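Long-range contact in peptidoglycan recognition protein-LC isoform LCx (Drosophila melanogaster, PDB 2F2L), which binds a disaccharide-tetrapeptide fragment of bacterial peptidoglycan through its extracellular domain, probably as part of an immune receptor that senses bacteria: residues Arg80-Tyr84 with Leu128-Thr132. Numbering follows the deposited sequence.
Sequences RGWDY and LKKLT. With MLD (glcnac(beta1-4)-murnac(1,6-anhydro)-L-ala-gamma-D-glu-meso-a2pm-D-ala), chain G.
K130 lays the aliphatic start of its side chain over one face of the W82 indole. Its CG sits 3.7 Å from the centroid of the five-membered ring, 23° off the ring normal, a CH-pi contact, while CB lies above the same face nearer the rim. The K130 chain is bent at chi2 (-63°) and then runs extended past W82 CB, which delivers NZ to D83. There K130 NZ forms a salt bridge with D83 OD1 at 2.7 Å, met by the syn lone pair of that oxygen; D83 OD2 is farther, 3.5 Å from K130 NZ. The L131 side chain crosses that of W82 at about a right angle, its CG 3.9 Å from W82 CZ3, and L128 CD1 approaches W82 NE1 obliquely. In this amidase-like PGRP fold, helix 112-127 closes in a Schellman motif, with K129 at positive phi, and the chain turns through K130 into strand 131-132. W82 packs beside that turn and also touches L121, I97 and F68. Two residues before W82, the same loop reaches the ligand pocket: R80 grips the carboxylate of the meso-A2pm residue with two bonds, NH1 to OBU and NH2 to OBV of MLD, each 2.9 Å. Backbone carbonyls of H63, I64 and V85 hold the guanidinium in position.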
loop_
_atom_site.group_PDB
_atom_site.type_symbol
_atom_site.label_atom_id
_atom_site.label_comp_id
_atom_site.label_asym_id
_atom_site.label_seq_id
_atom_site.Cartn_x
_atom_site.Cartn_y
_atom_site.Cartn_z
ATOM N N ARG B 80 -16.118 7.815 -8.655
ATOM C CA ARG B 80 -17.524 7.553 -8.936
ATOM C C ARG B 80 -18.349 8.824 -9.170
ATOM O O ARG B 80 -19.482 8.731 -9.642
ATOM C CB ARG B 80 -18.131 6.709 -7.820
ATOM C CG ARG B 80 -17.470 5.363 -7.714
ATOM C CD ARG B 80 -18.047 4.509 -6.615
ATOM N NE ARG B 80 -17.240 3.295 -6.439
ATOM C CZ ARG B 80 -17.679 2.109 -6.012
ATOM N NH1 ARG B 80 -18.955 1.895 -5.713
ATOM N NH2 ARG B 80 -16.815 1.110 -5.902
ATOM N N GLY B 81 -17.783 9.996 -8.849
ATOM C CA GLY B 81 -18.498 11.282 -8.967
ATOM C C GLY B 81 -19.544 11.514 -7.881
ATOM O O GLY B 81 -19.615 10.751 -6.913
ATOM N N TRP B 82 -20.368 12.556 -8.062
ATOM C CA TRP B 82 -21.379 12.973 -7.058
ATOM C C TRP B 82 -22.577 12.030 -6.895
ATOM O O TRP B 82 -23.175 11.971 -5.809
ATOM C CB TRP B 82 -21.971 14.359 -7.403
ATOM C CG TRP B 82 -20.992 15.486 -7.455
ATOM C CD1 TRP B 82 -20.562 16.150 -8.567
ATOM C CD2 TRP B 82 -20.342 16.103 -6.346
ATOM N NE1 TRP B 82 -19.678 17.141 -8.217
ATOM C CE2 TRP B 82 -19.512 17.121 -6.859
ATOM C CE3 TRP B 82 -20.368 15.890 -4.962
ATOM C CZ2 TRP B 82 -18.713 17.925 -6.036
ATOM C CZ3 TRP B 82 -19.555 16.691 -4.146
ATOM C CH2 TRP B 82 -18.753 17.689 -4.688
ATOM N N ASP B 83 -22.954 11.348 -7.981
ATOM C CA ASP B 83 -24.262 10.699 -8.095
ATOM C C ASP B 83 -24.322 9.226 -7.694
ATOM O O ASP B 83 -25.403 8.648 -7.711
ATOM C CB ASP B 83 -24.762 10.797 -9.546
ATOM C CG ASP B 83 -25.007 12.229 -10.001
ATOM O OD1 ASP B 83 -24.876 13.171 -9.205
ATOM O OD2 ASP B 83 -25.366 12.408 -11.178
ATOM N N TYR B 84 -23.187 8.612 -7.356
ATOM C CA TYR B 84 -23.172 7.184 -7.055
ATOM C C TYR B 84 -22.562 6.874 -5.712
ATOM O O TYR B 84 -21.691 7.587 -5.229
ATOM C CB TYR B 84 -22.444 6.397 -8.153
ATOM C CG TYR B 84 -23.136 6.547 -9.466
ATOM C CD1 TYR B 84 -24.297 5.829 -9.747
ATOM C CD2 TYR B 84 -22.673 7.449 -10.409
ATOM C CE1 TYR B 84 -24.959 5.989 -10.955
ATOM C CE2 TYR B 84 -23.322 7.619 -11.606
ATOM C CZ TYR B 84 -24.457 6.887 -11.874
ATOM O OH TYR B 84 -25.076 7.076 -13.071
ATOM N N LEU B 128 -23.832 23.114 -6.979
ATOM C CA LEU B 128 -24.587 22.252 -7.888
ATOM C C LEU B 128 -25.707 21.495 -7.176
ATOM O O LEU B 128 -26.407 20.710 -7.802
ATOM C CB LEU B 128 -23.651 21.238 -8.553
ATOM C CG LEU B 128 -22.497 21.792 -9.391
ATOM C CD1 LEU B 128 -21.597 20.637 -9.826
ATOM C CD2 LEU B 128 -23.011 22.570 -10.584
ATOM N N LYS B 129 -25.861 21.703 -5.867
ATOM C CA LYS B 129 -26.863 20.978 -5.082
ATOM C C LYS B 129 -26.592 19.476 -4.955
ATOM O O LYS B 129 -27.522 18.693 -4.746
ATOM C CB LYS B 129 -28.268 21.186 -5.661
ATOM C CG LYS B 129 -29.064 22.242 -4.979
ATOM C CD LYS B 129 -28.569 23.632 -5.282
ATOM C CE LYS B 129 -29.698 24.638 -5.133
ATOM N NZ LYS B 129 -29.199 25.876 -4.482
ATOM N N LYS B 130 -25.331 19.069 -5.085
ATOM C CA LYS B 130 -24.964 17.685 -4.821
ATOM C C LYS B 130 -24.803 17.513 -3.326
ATOM O O LYS B 130 -25.065 16.431 -2.791
ATOM C CB LYS B 130 -23.676 17.292 -5.545
ATOM C CG LYS B 130 -23.718 17.502 -7.053
ATOM C CD LYS B 130 -24.771 16.625 -7.750
ATOM C CE LYS B 130 -24.658 16.759 -9.257
ATOM N NZ LYS B 130 -25.356 15.661 -10.003
ATOM N N LEU B 131 -24.376 18.592 -2.664
ATOM C CA LEU B 131 -24.223 18.635 -1.218
ATOM C C LEU B 131 -25.187 19.652 -0.620
ATOM O O LEU B 131 -25.425 20.686 -1.204
ATOM C CB LEU B 131 -22.798 19.061 -0.836
ATOM C CG LEU B 131 -21.616 18.138 -1.131
ATOM C CD1 LEU B 131 -20.290 18.864 -0.799
ATOM C CD2 LEU B 131 -21.734 16.863 -0.344
ATOM N N THR B 132 -25.696 19.368 0.572
ATOM C CA THR B 132 -26.464 20.343 1.317
ATOM C C THR B 132 -25.585 21.543 1.671
ATOM O O THR B 132 -24.350 21.428 1.756
ATOM C CB THR B 132 -26.986 19.765 2.624
ATOM O OG1 THR B 132 -25.885 19.222 3.364
ATOM C CG2 THR B 132 -28.027 18.681 2.368
HETATM C CAA MLD G . -1.830 5.217 6.933
HETATM C CAB MLD G . -3.251 4.673 6.936
HETATM O OAC MLD G . -4.200 5.407 6.692
HETATM N N2 MLD G . -3.350 3.376 7.210
HETATM C C2 MLD G . -4.613 2.652 7.303
HETATM C C3 MLD G . -4.607 1.918 8.647
HETATM O O3 MLD G . -4.484 2.819 9.765
HETATM C C4 MLD G . -5.817 0.999 8.771
HETATM O O4 MLD G . -5.633 0.225 9.943
HETATM C C5 MLD G . -5.877 0.065 7.558
HETATM C C6 MLD G . -7.116 -0.845 7.470
HETATM O O6 MLD G . -6.892 -1.815 6.405
HETATM O O5 MLD G . -5.953 0.882 6.392
HETATM C C1 MLD G . -4.745 1.648 6.172
HETATM O O1 MLD G . -4.880 2.350 4.964
HETATM C CA4 MLD G . -4.789 1.473 3.817
HETATM C CA5 MLD G . -3.392 0.955 3.471
HETATM O OA5 MLD G . -2.923 1.343 2.135
HETATM C CA6 MLD G . -3.669 -0.495 3.272
HETATM O OA6 MLD G . -4.167 -0.571 1.951
HETATM C CA1 MLD G . -3.923 0.718 1.315
HETATM C CA2 MLD G . -5.229 1.528 1.370
HETATM N NAD MLD G . -5.268 2.484 0.242
HETATM C CAE MLD G . -6.258 2.522 -0.631
HETATM C CAF MLD G . -6.095 3.565 -1.718
HETATM O OAG MLD G . -7.253 1.797 -0.586
HETATM C CA3 MLD G . -5.337 2.314 2.675
HETATM O OAH MLD G . -6.730 2.663 2.994
HETATM C CAI MLD G . -7.097 4.022 2.652
HETATM C CAJ MLD G . -6.859 4.991 3.787
HETATM C CAL MLD G . -8.596 4.061 2.287
HETATM O OAM MLD G . -9.085 5.158 2.039
HETATM N N MLD G . -9.282 2.920 2.239
HETATM C CA MLD G . -10.700 2.830 1.867
HETATM C CB MLD G . -10.722 2.653 0.345
HETATM C C MLD G . -11.264 1.559 2.527
HETATM O O MLD G . -10.692 0.477 2.374
HETATM N NAN MLD G . -12.354 1.753 3.264
HETATM C CAO MLD G . -13.082 0.704 3.997
HETATM C CAP MLD G . -13.382 1.146 5.466
HETATM O OBA MLD G . -14.298 0.541 6.029
HETATM O OAQ MLD G . -12.737 2.085 5.993
HETATM C CBB MLD G . -14.456 0.522 3.361
HETATM C CBC MLD G . -14.444 -0.087 1.969
HETATM C CBD MLD G . -15.897 -0.287 1.504
HETATM O OBE MLD G . -16.817 0.400 1.950
HETATM N NBF MLD G . -16.074 -1.238 0.611
HETATM C CBG MLD G . -17.399 -1.556 0.064
HETATM C CBH MLD G . -18.283 -2.179 1.163
HETATM O OBI MLD G . -17.841 -3.040 1.921
HETATM N NBJ MLD G . -19.517 -1.684 1.242
HETATM C CBK MLD G . -20.534 -2.155 2.208
HETATM C CBL MLD G . -21.773 -2.595 1.421
HETATM C CBM MLD G . -20.974 -1.082 3.228
HETATM O OBO MLD G . -20.859 0.130 2.908
HETATM O OBN MLD G . -21.442 -1.513 4.312
HETATM C CBP MLD G . -17.217 -2.498 -1.138
HETATM C CBQ MLD G . -18.484 -2.577 -2.008
HETATM C CBR MLD G . -18.233 -3.394 -3.277
HETATM C CBS MLD G . -19.214 -3.068 -4.406
HETATM C CBT MLD G . -18.876 -1.691 -4.993
HETATM O OBV MLD G . -17.856 -1.621 -5.699
HETATM O OBU MLD G . -19.645 -0.744 -4.730
HETATM N NBW MLD G . -20.587 -3.071 -3.887
#